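Local coordinates for protein cryptochrome DASH, chloroplastic/mitochondrial (Arabidopsis thaliana, PDB 2J4D) that repairs cyclobutane pyrimidine dimers in single-stranded DNA with bound FAD and a folate antenna, and may also serve as a blue-light photoreceptor, at residues N115-S120 / D225-P230; Y447-P451 / P493-G497; D458-V464 / K476-H480. All blocks are in the same frame, centred on the assembly; numbering follows the deposited sequence.

How the contacts relate
The three contacts illustrate how chemistry follows position in a photolyase-type fold. Contact 1 lies on the far side of the chain's centre from the other two, about 50 Å and 48 Å from contacts 2 and 3 (centre to centre). Partly buried, it lays a loop against an outermost strand of the alpha/beta sheet through backbone, guanidinium and amide-ring contacts. Contact 3 and the 447-451 side of contact 2 belong to the FAD-binding region; the two contacts, their centres about 17 Å apart, involve the successive helices 450-457 and 462-467. Contact 2 is a surface contact of rings and aliphatic groups; contact 3, partly buried, is mainly polar, with side chains gripping turn carbonyls.

Contact 1. Residues N115-S120 / D225-P230; sequences NLLIRS and DWGDVP
Asn115 lies flat on the indole of Trp226, the two planes only 13° apart. Its CG stands anti to the backbone N (chi1 -161°), which carries the amide over one face of the ring: ND2 lies 3.4 Å from CG of Trp226, while CB sits over the six-membered half as a CH-pi contact, 3.6 Å from the centroid. The amide oxygen OD1 takes a weak hydrogen bond from NE of Arg106. The edge of the indole meets the strand itself, with CE3 of Trp226 close to the backbone N and CB of Leu117.

Past the indole, the Trp226 carbonyl makes a main-chain link: Ile118 N donates to Trp226 O at 2.8 Å. Arg119 supplies the second grip. Although its CB points away from the loop, a bend at chi2 (-75°) brings the guanidinium back, and NH2 donates to Asp225 O over 2.7 Å, nearly along the C=O axis and in the guanidinium plane. NH1 of Arg119 adds a weak bond to that oxygen and a firmer one to Ile118 O, contacts that together limit the turning of the guanidinium. Gly227 fits where a CB would clash with Ile118 O, and its N is held by OD1 of Asp225 in an Asx turn. Farther on, CD1 of Ile118 meets CG2 of Val229 at 3.8 Å and its CG2 meets CD of Pro230, while one water donates to both Ile118 O and Asp228 O.

Strand 117-120 is an outermost strand of the five-stranded parallel sheet, bonded to strand 67-74 on one side while the 225-230 loop crosses its other edge at a slant. Arg106 of helix 92-111 donates to both Leu116 O and Gly227 O, tying helix, strand and loop together; helix 123-134 packs on Leu117 and Arg119.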
ATOM      1  N   ASN A 115      -8.726  -7.257  21.811  1.00 19.71           N
ATOM      2  CA  ASN A 115      -7.773  -8.248  21.340  1.00 21.71           C
ATOM      3  C   ASN A 115      -8.157  -8.495  19.891  1.00 20.04           C
ATOM      4  O   ASN A 115      -9.156  -7.962  19.417  1.00 23.06           O
ATOM      5  CB  ASN A 115      -7.880  -9.556  22.121  1.00 22.44           C
ATOM      6  CG  ASN A 115      -6.636 -10.427  21.973  1.00 26.93           C
ATOM      7  OD1 ASN A 115      -5.884 -10.309  21.003  1.00 26.37           O
ATOM      8  ND2 ASN A 115      -6.420 -11.315  22.935  1.00 30.56           N
ATOM      9  N   LEU A 116      -7.371  -9.301  19.194  1.00 19.78           N
ATOM     10  CA  LEU A 116      -7.662  -9.609  17.801  1.00 20.14           C
ATOM     11  C   LEU A 116      -7.805 -11.109  17.625  1.00 17.61           C
ATOM     12  O   LEU A 116      -6.880 -11.865  17.904  1.00 21.94           O
ATOM     13  CB  LEU A 116      -6.535  -9.095  16.896  1.00 16.73           C
ATOM     14  CG  LEU A 116      -6.658  -9.356  15.390  1.00 18.21           C
ATOM     15  CD1 LEU A 116      -7.821  -8.553  14.803  1.00 18.90           C
ATOM     16  CD2 LEU A 116      -5.350  -8.953  14.720  1.00 20.61           C
ATOM     17  N   LEU A 117      -8.977 -11.536  17.182  1.00 21.31           N
ATOM     18  CA  LEU A 117      -9.214 -12.943  16.936  1.00 19.64           C
ATOM     19  C   LEU A 117      -8.640 -13.228  15.551  1.00 21.85           C
ATOM     20  O   LEU A 117      -9.026 -12.590  14.568  1.00 22.34           O
ATOM     21  CB  LEU A 117     -10.715 -13.245  16.953  1.00 23.27           C
ATOM     22  CG  LEU A 117     -11.081 -14.690  16.592  1.00 29.67           C
ATOM     23  CD1 LEU A 117     -10.593 -15.622  17.685  1.00 33.40           C
ATOM     24  CD2 LEU A 117     -12.585 -14.818  16.424  1.00 31.54           C
ATOM     25  N   ILE A 118      -7.710 -14.169  15.468  1.00 20.94           N
ATOM     26  CA  ILE A 118      -7.118 -14.496  14.182  1.00 22.11           C
ATOM     27  C   ILE A 118      -7.522 -15.905  13.763  1.00 24.76           C
ATOM     28  O   ILE A 118      -7.343 -16.859  14.519  1.00 27.19           O
ATOM     29  CB  ILE A 118      -5.575 -14.400  14.237  1.00 22.20           C
ATOM     30  CG1 ILE A 118      -5.157 -12.968  14.607  1.00 24.80           C
ATOM     31  CG2 ILE A 118      -4.978 -14.786  12.887  1.00 24.51           C
ATOM     32  CD1 ILE A 118      -3.653 -12.755  14.628  1.00 25.77           C
ATOM     33  N   ARG A 119      -8.081 -16.026  12.562  1.00 22.63           N
ATOM     34  CA  ARG A 119      -8.503 -17.317  12.033  1.00 24.24           C
ATOM     35  C   ARG A 119      -8.024 -17.440  10.600  1.00 24.31           C
ATOM     36  O   ARG A 119      -7.932 -16.440   9.882  1.00 24.21           O
ATOM     37  CB  ARG A 119     -10.028 -17.434  12.053  1.00 26.46           C
ATOM     38  CG  ARG A 119     -10.639 -17.575  13.439  1.00 30.99           C
ATOM     39  CD  ARG A 119     -10.420 -18.972  13.992  1.00 32.98           C
ATOM     40  NE  ARG A 119     -10.998 -19.133  15.323  1.00 40.85           N
ATOM     41  CZ  ARG A 119     -10.404 -18.760  16.455  1.00 42.47           C
ATOM     42  NH1 ARG A 119      -9.200 -18.196  16.430  1.00 44.56           N
ATOM     43  NH2 ARG A 119     -11.011 -18.962  17.615  1.00 42.90           N
ATOM     44  N   SER A 120      -7.703 -18.657  10.185  1.00 25.45           N
ATOM     45  CA  SER A 120      -7.271 -18.896   8.812  1.00 25.34           C
ATOM     46  C   SER A 120      -8.467 -19.466   8.067  1.00 25.86           C
ATOM     47  O   SER A 120      -9.037 -20.466   8.487  1.00 24.89           O
ATOM     48  CB  SER A 120      -6.107 -19.892   8.764  1.00 28.43           C
ATOM     49  OG  SER A 120      -4.903 -19.287   9.197  1.00 31.18           O
ATOM     50  N   ASP A 225     -10.101 -19.151  22.498  1.00 36.41           N
ATOM     51  CA  ASP A 225      -8.859 -19.165  21.730  1.00 33.76           C
ATOM     52  C   ASP A 225      -8.820 -18.012  20.741  1.00 33.02           C
ATOM     53  O   ASP A 225      -9.542 -18.018  19.739  1.00 28.31           O
ATOM     54  CB  ASP A 225      -8.716 -20.498  20.990  1.00 38.48           C
ATOM     55  CG  ASP A 225      -7.432 -20.590  20.184  1.00 40.82           C
ATOM     56  OD1 ASP A 225      -6.498 -19.795  20.421  1.00 43.32           O
ATOM     57  OD2 ASP A 225      -7.355 -21.477  19.308  1.00 47.31           O
ATOM     58  N   TRP A 226      -7.971 -17.025  21.028  1.00 30.44           N
ATOM     59  CA  TRP A 226      -7.842 -15.852  20.170  1.00 29.62           C
ATOM     60  C   TRP A 226      -7.072 -16.121  18.887  1.00 29.24           C
ATOM     61  O   TRP A 226      -7.073 -15.291  17.978  1.00 30.70           O
ATOM     62  CB  TRP A 226      -7.212 -14.689  20.945  1.00 28.69           C
ATOM     63  CG  TRP A 226      -8.173 -14.101  21.935  1.00 27.86           C
ATOM     64  CD1 TRP A 226      -8.349 -14.478  23.239  1.00 30.80           C
ATOM     65  CD2 TRP A 226      -9.166 -13.109  21.669  1.00 26.64           C
ATOM     66  NE1 TRP A 226      -9.396 -13.786  23.796  1.00 32.04           N
ATOM     67  CE2 TRP A 226      -9.916 -12.938  22.854  1.00 30.44           C
ATOM     68  CE3 TRP A 226      -9.503 -12.350  20.539  1.00 23.56           C
ATOM     69  CZ2 TRP A 226     -10.982 -12.036  22.942  1.00 29.03           C
ATOM     70  CZ3 TRP A 226     -10.562 -11.455  20.626  1.00 26.69           C
ATOM     71  CH2 TRP A 226     -11.289 -11.306  21.819  1.00 27.00           C
ATOM     72  N   GLY A 227      -6.421 -17.280  18.823  1.00 29.07           N
ATOM     73  CA  GLY A 227      -5.681 -17.677  17.638  1.00 30.54           C
ATOM     74  C   GLY A 227      -4.234 -17.231  17.552  1.00 31.87           C
ATOM     75  O   GLY A 227      -3.886 -16.133  17.982  1.00 34.95           O
ATOM     76  N   ASP A 228      -3.382 -18.083  16.995  1.00 32.40           N
ATOM     77  CA  ASP A 228      -1.976 -17.731  16.838  1.00 36.17           C
ATOM     78  C   ASP A 228      -1.833 -16.957  15.540  1.00 35.11           C
ATOM     79  O   ASP A 228      -2.652 -17.107  14.634  1.00 34.35           O
ATOM     80  CB  ASP A 228      -1.087 -18.975  16.721  1.00 40.46           C
ATOM     81  CG  ASP A 228      -1.253 -19.934  17.875  1.00 44.74           C
ATOM     82  OD1 ASP A 228      -1.633 -19.487  18.979  1.00 46.09           O
ATOM     83  OD2 ASP A 228      -0.982 -21.137  17.675  1.00 50.01           O
ATOM     84  N   VAL A 229      -0.804 -16.125  15.448  1.00 34.37           N
ATOM     85  CA  VAL A 229      -0.559 -15.405  14.207  1.00 33.55           C
ATOM     86  C   VAL A 229      -0.032 -16.527  13.328  1.00 34.39           C
ATOM     87  O   VAL A 229       0.835 -17.292  13.748  1.00 33.32           O
ATOM     88  CB  VAL A 229       0.533 -14.341  14.375  1.00 33.44           C
ATOM     89  CG1 VAL A 229       0.844 -13.692  13.031  1.00 33.79           C
ATOM     90  CG2 VAL A 229       0.082 -13.303  15.381  1.00 35.27           C
ATOM     91  N   PRO A 230      -0.549 -16.658  12.103  1.00 36.63           N
ATOM     92  CA  PRO A 230      -0.034 -17.747  11.276  1.00 35.73           C
ATOM     93  C   PRO A 230       1.417 -17.524  10.890  1.00 34.72           C
ATOM     94  O   PRO A 230       1.942 -16.417  11.000  1.00 34.63           O
ATOM     95  CB  PRO A 230      -0.965 -17.725  10.070  1.00 39.43           C
ATOM     96  CG  PRO A 230      -1.208 -16.256   9.896  1.00 42.22           C
ATOM     97  CD  PRO A 230      -1.461 -15.796  11.331  1.00 37.57           C
TER
HETATM   98  O   HOH W   1      -5.012 -18.432  13.971  1.00 39.28           O

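Contact 2. Residues Y447-P451 / P493-G497; sequences YFSIP and PLKHG
Leu494 opens the contact from the second segment by sending its two methyl branches to different residues at the start of helix 450-457. CD2 of Leu494 lies 4.2 Å from CG1 of Ile450, and CD1 is at the same 4.2 Å from CD of Pro451. Both are apolar contacts at loose van der Waals range, and Trp481 also touches Leu494 and Pro451, so the leucine belongs to a small apolar cluster.

At Lys495 the chain reaches the phenol of Tyr447. Only the root of this lysine takes part: CB of Lys495 approaches CE1 of Tyr447 to 4.0 Å, at a slant to the ring, after which the chain bends away at chi3 and chi4. The polar end of Tyr447 is bonded to Asp404 OD1, an oxygen that also accepts from the backbone N of Lys495, so one carboxylate oxygen serves both segments.

His496 completes the contact with a T-shaped (edge-to-face) stack. Its imidazole presents an edge to the face of Tyr447, the planes 76° apart, and CD2 of His496 stands over the centre of the phenol ring, 3.5 Å from CE1 of Tyr447. On the tyrosine the ring is carried toward residues 493-497 by a first torsion that sets CG anti to the backbone N (chi1 174°). Replacement of Tyr447 by an alanine would probably leave the His496 edge without a face to rest on, and cost Asp404 OD1 the tyrosine's hydroxyl as a partner.

The contact is a surface packing of the last modelled residues of the chain against the N-terminal end of helix 450-457, a helix of the FAD-binding region of a class-1 photolyase fold, with Ser449 at its N-cap position.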
ATOM      1  N   TYR A 447       7.646   7.694 -23.323  1.00 42.08           N
ATOM      2  CA  TYR A 447       8.739   6.744 -23.398  1.00 39.10           C
ATOM      3  C   TYR A 447       9.878   7.283 -22.538  1.00 38.47           C
ATOM      4  O   TYR A 447      10.271   8.444 -22.677  1.00 39.10           O
ATOM      5  CB  TYR A 447       9.224   6.604 -24.840  1.00 39.42           C
ATOM      6  CG  TYR A 447      10.453   5.735 -24.965  1.00 38.15           C
ATOM      7  CD1 TYR A 447      10.342   4.358 -25.150  1.00 41.45           C
ATOM      8  CD2 TYR A 447      11.731   6.282 -24.839  1.00 41.51           C
ATOM      9  CE1 TYR A 447      11.470   3.547 -25.205  1.00 38.66           C
ATOM     10  CE2 TYR A 447      12.866   5.481 -24.890  1.00 39.41           C
ATOM     11  CZ  TYR A 447      12.729   4.115 -25.074  1.00 40.32           C
ATOM     12  OH  TYR A 447      13.852   3.318 -25.136  1.00 38.46           O
ATOM     13  N   PHE A 448      10.401   6.453 -21.645  1.00 34.24           N
ATOM     14  CA  PHE A 448      11.511   6.875 -20.806  1.00 35.65           C
ATOM     15  C   PHE A 448      12.829   6.406 -21.423  1.00 35.40           C
ATOM     16  O   PHE A 448      13.056   5.208 -21.603  1.00 35.77           O
ATOM     17  CB  PHE A 448      11.373   6.312 -19.391  1.00 34.06           C
ATOM     18  CG  PHE A 448      10.269   6.944 -18.592  1.00 34.70           C
ATOM     19  CD1 PHE A 448       8.935   6.751 -18.944  1.00 34.68           C
ATOM     20  CD2 PHE A 448      10.559   7.739 -17.491  1.00 34.61           C
ATOM     21  CE1 PHE A 448       7.909   7.343 -18.205  1.00 33.47           C
ATOM     22  CE2 PHE A 448       9.538   8.335 -16.748  1.00 34.42           C
ATOM     23  CZ  PHE A 448       8.214   8.136 -17.107  1.00 33.91           C
ATOM     24  N   SER A 449      13.684   7.362 -21.762  1.00 34.09           N
ATOM     25  CA  SER A 449      14.984   7.058 -22.342  1.00 33.50           C
ATOM     26  C   SER A 449      15.904   6.600 -21.221  1.00 31.04           C
ATOM     27  O   SER A 449      16.208   7.369 -20.316  1.00 32.38           O
ATOM     28  CB  SER A 449      15.568   8.308 -23.003  1.00 36.51           C
ATOM     29  OG  SER A 449      16.927   8.105 -23.352  1.00 41.11           O
ATOM     30  N   ILE A 450      16.344   5.350 -21.277  1.00 31.34           N
ATOM     31  CA  ILE A 450      17.223   4.823 -20.240  1.00 33.86           C
ATOM     32  C   ILE A 450      18.485   5.658 -20.050  1.00 32.88           C
ATOM     33  O   ILE A 450      18.868   5.959 -18.920  1.00 34.20           O
ATOM     34  CB  ILE A 450      17.597   3.342 -20.521  1.00 33.68           C
ATOM     35  CG1 ILE A 450      16.513   2.419 -19.957  1.00 38.09           C
ATOM     36  CG2 ILE A 450      18.933   2.995 -19.875  1.00 39.60           C
ATOM     37  CD1 ILE A 450      15.108   2.731 -20.430  1.00 35.12           C
ATOM     38  N   PRO A 451      19.149   6.051 -21.148  1.00 36.34           N
ATOM     39  CA  PRO A 451      20.364   6.857 -20.993  1.00 36.19           C
ATOM     40  C   PRO A 451      20.103   8.194 -20.311  1.00 35.68           C
ATOM     41  O   PRO A 451      20.842   8.590 -19.415  1.00 36.21           O
ATOM     42  CB  PRO A 451      20.855   7.025 -22.431  1.00 39.33           C
ATOM     43  CG  PRO A 451      19.590   7.008 -23.218  1.00 44.28           C
ATOM     44  CD  PRO A 451      18.829   5.865 -22.574  1.00 39.02           C
ATOM     45  N   PRO A 493      17.659  -4.345 -27.795  1.00 37.88           N
ATOM     46  CA  PRO A 493      18.235  -3.046 -28.130  1.00 38.85           C
ATOM     47  C   PRO A 493      17.258  -2.048 -27.519  1.00 39.40           C
ATOM     48  O   PRO A 493      16.115  -2.406 -27.230  1.00 40.42           O
ATOM     49  CB  PRO A 493      18.200  -3.051 -29.662  1.00 38.93           C
ATOM     50  CG  PRO A 493      16.977  -3.901 -29.956  1.00 38.93           C
ATOM     51  CD  PRO A 493      17.220  -5.048 -29.014  1.00 38.16           C
ATOM     52  N   LEU A 494      17.689  -0.820 -27.278  1.00 40.15           N
ATOM     53  CA  LEU A 494      16.766   0.147 -26.724  1.00 42.13           C
ATOM     54  C   LEU A 494      15.995   0.638 -27.936  1.00 44.81           C
ATOM     55  O   LEU A 494      16.574   0.833 -29.009  1.00 44.29           O
ATOM     56  CB  LEU A 494      17.514   1.291 -26.046  1.00 39.88           C
ATOM     57  CG  LEU A 494      18.199   0.857 -24.750  1.00 39.63           C
ATOM     58  CD1 LEU A 494      19.106   1.978 -24.268  1.00 40.78           C
ATOM     59  CD2 LEU A 494      17.158   0.490 -23.688  1.00 38.78           C
ATOM     60  N   LYS A 495      14.687   0.784 -27.772  1.00 46.29           N
ATOM     61  CA  LYS A 495      13.823   1.240 -28.835  1.00 51.25           C
ATOM     62  C   LYS A 495      14.196   2.619 -29.369  1.00 53.33           C
ATOM     63  O   LYS A 495      13.970   2.882 -30.540  1.00 52.38           O
ATOM     64  CB  LYS A 495      12.387   1.237 -28.341  1.00 54.21           C
ATOM     65  CG  LYS A 495      11.381   1.482 -29.423  1.00 60.10           C
ATOM     66  CD  LYS A 495      10.057   1.833 -28.812  1.00 64.79           C
ATOM     67  CE  LYS A 495       9.356   2.821 -29.704  1.00 66.02           C
ATOM     68  NZ  LYS A 495       7.949   2.451 -29.956  1.00 66.94           N
ATOM     69  N   HIS A 496      14.758   3.512 -28.558  1.00 56.72           N
ATOM     70  CA  HIS A 496      15.129   4.836 -29.077  1.00 61.15           C
ATOM     71  C   HIS A 496      16.577   5.347 -28.978  1.00 62.59           C
ATOM     72  O   HIS A 496      17.010   5.858 -27.912  1.00 65.23           O
ATOM     73  CB  HIS A 496      14.160   5.840 -28.491  1.00 62.79           C
ATOM     74  CG  HIS A 496      12.747   5.628 -28.963  1.00 67.96           C
ATOM     75  ND1 HIS A 496      12.338   5.988 -30.229  1.00 70.67           N
ATOM     76  CD2 HIS A 496      11.663   5.060 -28.373  1.00 71.39           C
ATOM     77  CE1 HIS A 496      11.066   5.674 -30.398  1.00 73.71           C
ATOM     78  NE2 HIS A 496      10.630   5.112 -29.284  1.00 74.18           N
ATOM     79  N   GLY A 497      17.243   5.237 -30.151  1.00 62.93           N
ATOM     80  CA  GLY A 497      18.652   5.594 -30.418  1.00 62.76           C
ATOM     81  C   GLY A 497      19.561   6.337 -29.451  1.00 64.07           C
ATOM     82  O   GLY A 497      19.653   6.142 -28.213  1.00 68.71           O
TER

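Contact 3. Residues D458-V464 / K476-H480; sequences DPEGEYV and KEKRH
His480 NE2 donates to Asp458 O over 2.9 Å, with that oxygen close to the ring plane, one of the hydrogen bonds by which side chains of residues 476-480 hold carbonyl oxygens of a turn in 458-464. The same oxygen takes the N of Gly461, closing a type I beta turn, and the two donors arrive from opposite faces of its carbonyl plane. Arg479 grips Glu460 O side-on: NE and NH2 each lie 3.2 Å from that oxygen, with NE on a lone pair. Bends at chi2 (-105°) and chi3 (-96°) fold the arginine chain to bring this edge of the guanidinium round.

Charge pairing is looser. Glu462 OE2 and Arg479 NH2 form a long salt bridge of 3.9 Å, with carboxylate and guanidinium planes nearly perpendicular. Glu460 also faces the ammonium of Lys476, but the position of its OE2 is doubtful.

Apolar contact falls to Val464, whose CG1 comes within 3.5 Å of CE1 of His480. Gly461 lies against Arg479, where a CB would clash with that of the arginine; its positive phi also favours glycine.

Asp458, just past helix 450-457, receives the N of Tyr463 on OD1 at 2.8 Å and that of Val464 on OD2, so its carboxylate ties off the first turn of helix 462-467, for which Gly461 is the N-cap. That helix rests through Tyr463 and Val464 on helix 374-386, while residues 476-480 lead on toward helix 483-486.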
ATOM      1  N   ASP A 458      20.757   9.306 -11.884  1.00 31.99           N
ATOM      2  CA  ASP A 458      21.849   8.524 -11.292  1.00 31.65           C
ATOM      3  C   ASP A 458      23.135   8.852 -12.053  1.00 34.03           C
ATOM      4  O   ASP A 458      23.835   7.959 -12.535  1.00 32.49           O
ATOM      5  CB  ASP A 458      21.550   7.024 -11.379  1.00 30.18           C
ATOM      6  CG  ASP A 458      22.539   6.186 -10.584  1.00 30.17           C
ATOM      7  OD1 ASP A 458      22.964   6.632  -9.496  1.00 30.64           O
ATOM      8  OD2 ASP A 458      22.881   5.076 -11.033  1.00 30.15           O
ATOM      9  N   PRO A 459      23.464  10.151 -12.155  1.00 35.29           N
ATOM     10  CA  PRO A 459      24.654  10.646 -12.858  1.00 36.39           C
ATOM     11  C   PRO A 459      25.973   9.996 -12.453  1.00 36.42           C
ATOM     12  O   PRO A 459      26.811   9.713 -13.307  1.00 38.93           O
ATOM     13  CB  PRO A 459      24.623  12.147 -12.572  1.00 35.17           C
ATOM     14  CG  PRO A 459      23.984  12.219 -11.226  1.00 34.22           C
ATOM     15  CD  PRO A 459      22.841  11.234 -11.373  1.00 35.05           C
ATOM     16  N   GLU A 460      26.155   9.761 -11.160  1.00 36.74           N
ATOM     17  CA  GLU A 460      27.382   9.145 -10.663  1.00 38.15           C
ATOM     18  C   GLU A 460      27.315   7.614 -10.671  1.00 38.17           C
ATOM     19  O   GLU A 460      28.285   6.938 -10.308  1.00 36.77           O
ATOM     20  CB  GLU A 460      27.675   9.630  -9.242  1.00 43.69           C
ATOM     21  CG  GLU A 460      27.688  11.143  -9.077  1.00 51.40           C
ATOM     22  CD  GLU A 460      28.613  11.826 -10.061  1.00 56.38           C
ATOM     23  OE1 GLU A 460      28.116  12.390 -11.061  1.00 60.81           O
ATOM     24  OE2 GLU A 460      29.841  11.792  -9.839  1.00 59.81           O
ATOM     25  N   GLY A 461      26.176   7.072 -11.087  1.00 35.50           N
ATOM     26  CA  GLY A 461      26.015   5.628 -11.118  1.00 33.97           C
ATOM     27  C   GLY A 461      26.030   5.063  -9.713  1.00 31.13           C
ATOM     28  O   GLY A 461      26.238   3.869  -9.505  1.00 32.33           O
ATOM     29  N   GLU A 462      25.806   5.936  -8.741  1.00 30.06           N
ATOM     30  CA  GLU A 462      25.794   5.544  -7.340  1.00 31.92           C
ATOM     31  C   GLU A 462      24.720   4.481  -7.071  1.00 30.27           C
ATOM     32  O   GLU A 462      24.955   3.517  -6.338  1.00 28.51           O
ATOM     33  CB  GLU A 462      25.520   6.774  -6.475  1.00 38.65           C
ATOM     34  CG  GLU A 462      26.181   6.747  -5.118  1.00 50.12           C
ATOM     35  CD  GLU A 462      27.687   6.869  -5.222  1.00 55.99           C
ATOM     36  OE1 GLU A 462      28.160   7.857  -5.825  1.00 62.09           O
ATOM     37  OE2 GLU A 462      28.401   5.983  -4.705  1.00 58.44           O
ATOM     38  N   TYR A 463      23.543   4.660  -7.666  1.00 26.78           N
ATOM     39  CA  TYR A 463      22.444   3.716  -7.462  1.00 26.15           C
ATOM     40  C   TYR A 463      22.709   2.342  -8.072  1.00 23.24           C
ATOM     41  O   TYR A 463      22.615   1.329  -7.383  1.00 24.10           O
ATOM     42  CB  TYR A 463      21.132   4.280  -8.028  1.00 23.89           C
ATOM     43  CG  TYR A 463      19.974   3.296  -7.966  1.00 25.65           C
ATOM     44  CD1 TYR A 463      19.345   2.997  -6.755  1.00 25.28           C
ATOM     45  CD2 TYR A 463      19.544   2.629  -9.110  1.00 27.47           C
ATOM     46  CE1 TYR A 463      18.317   2.053  -6.688  1.00 25.56           C
ATOM     47  CE2 TYR A 463      18.516   1.681  -9.054  1.00 26.06           C
ATOM     48  CZ  TYR A 463      17.912   1.400  -7.841  1.00 22.92           C
ATOM     49  OH  TYR A 463      16.913   0.456  -7.785  1.00 22.54           O
ATOM     50  N   VAL A 464      23.032   2.290  -9.357  1.00 24.34           N
ATOM     51  CA  VAL A 464      23.284   0.995  -9.974  1.00 25.75           C
ATOM     52  C   VAL A 464      24.482   0.286  -9.340  1.00 27.36           C
ATOM     53  O   VAL A 464      24.507  -0.942  -9.256  1.00 27.20           O
ATOM     54  CB  VAL A 464      23.485   1.114 -11.498  1.00 25.12           C
ATOM     55  CG1 VAL A 464      22.245   1.727 -12.121  1.00 23.42           C
ATOM     56  CG2 VAL A 464      24.715   1.948 -11.819  1.00 25.71           C
ATOM     57  N   LYS A 476      32.144   6.626 -13.461  1.00 55.09           N
ATOM     58  CA  LYS A 476      30.825   6.830 -14.044  1.00 58.27           C
ATOM     59  C   LYS A 476      31.076   6.613 -15.523  1.00 59.84           C
ATOM     60  O   LYS A 476      32.196   6.309 -15.926  1.00 61.86           O
ATOM     61  CB  LYS A 476      30.324   8.257 -13.847  1.00 60.81           C
ATOM     62  CG  LYS A 476      31.146   9.099 -12.910  1.00 64.88           C
ATOM     63  CD  LYS A 476      31.081   8.540 -11.513  1.00 67.84           C
ATOM     64  CE  LYS A 476      31.372   9.617 -10.499  1.00 69.57           C
ATOM     65  NZ  LYS A 476      30.879   9.218  -9.156  1.00 72.06           N
ATOM     66  N   GLU A 477      30.053   6.790 -16.341  1.00 60.55           N
ATOM     67  CA  GLU A 477      30.218   6.598 -17.772  1.00 61.31           C
ATOM     68  C   GLU A 477      30.242   5.097 -18.022  1.00 59.61           C
ATOM     69  O   GLU A 477      29.457   4.585 -18.816  1.00 60.78           O
ATOM     70  CB  GLU A 477      31.523   7.241 -18.270  1.00 65.93           C
ATOM     71  CG  GLU A 477      31.836   8.653 -17.732  1.00 73.42           C
ATOM     72  CD  GLU A 477      30.636   9.368 -17.123  1.00 78.54           C
ATOM     73  OE1 GLU A 477      29.516   9.250 -17.667  1.00 80.29           O
ATOM     74  OE2 GLU A 477      30.818  10.066 -16.099  1.00 82.19           O
ATOM     75  N   LYS A 478      31.138   4.385 -17.346  1.00 56.14           N
ATOM     76  CA  LYS A 478      31.189   2.942 -17.518  1.00 54.05           C
ATOM     77  C   LYS A 478      30.105   2.305 -16.668  1.00 50.62           C
ATOM     78  O   LYS A 478      29.555   1.268 -17.027  1.00 49.15           O
ATOM     79  CB  LYS A 478      32.560   2.380 -17.128  1.00 57.66           C
ATOM     80  CG  LYS A 478      33.628   2.594 -18.195  1.00 61.72           C
ATOM     81  CD  LYS A 478      33.149   2.123 -19.577  1.00 64.77           C
ATOM     82  CE  LYS A 478      33.589   0.700 -19.910  1.00 67.20           C
ATOM     83  NZ  LYS A 478      33.052   0.240 -21.234  1.00 67.02           N
ATOM     84  N   ARG A 479      29.789   2.941 -15.547  1.00 46.88           N
ATOM     85  CA  ARG A 479      28.764   2.427 -14.656  1.00 45.78           C
ATOM     86  C   ARG A 479      27.463   2.204 -15.418  1.00 44.83           C
ATOM     87  O   ARG A 479      26.767   1.224 -15.178  1.00 44.73           O
ATOM     88  CB  ARG A 479      28.531   3.400 -13.502  1.00 43.50           C
ATOM     89  CG  ARG A 479      29.820   3.859 -12.846  1.00 46.19           C
ATOM     90  CD  ARG A 479      30.086   3.210 -11.502  1.00 41.94           C
ATOM     91  NE  ARG A 479      29.625   4.064 -10.417  1.00 40.77           N
ATOM     92  CZ  ARG A 479      30.139   4.068  -9.193  1.00 37.81           C
ATOM     93  NH1 ARG A 479      31.143   3.259  -8.890  1.00 40.08           N
ATOM     94  NH2 ARG A 479      29.644   4.882  -8.269  1.00 38.28           N
ATOM     95  N   HIS A 480      27.133   3.094 -16.347  1.00 44.57           N
ATOM     96  CA  HIS A 480      25.895   2.925 -17.095  1.00 46.95           C
ATOM     97  C   HIS A 480      26.024   2.262 -18.455  1.00 47.48           C
ATOM     98  O   HIS A 480      25.030   1.814 -19.024  1.00 48.77           O
ATOM     99  CB  HIS A 480      25.159   4.257 -17.208  1.00 49.84           C
ATOM    100  CG  HIS A 480      24.430   4.629 -15.953  1.00 52.87           C
ATOM    101  ND1 HIS A 480      23.406   3.862 -15.438  1.00 52.13           N
ATOM    102  CD2 HIS A 480      24.609   5.653 -15.083  1.00 51.81           C
ATOM    103  CE1 HIS A 480      22.988   4.396 -14.302  1.00 51.87           C
ATOM    104  NE2 HIS A 480      23.702   5.482 -14.063  1.00 51.88           N
TER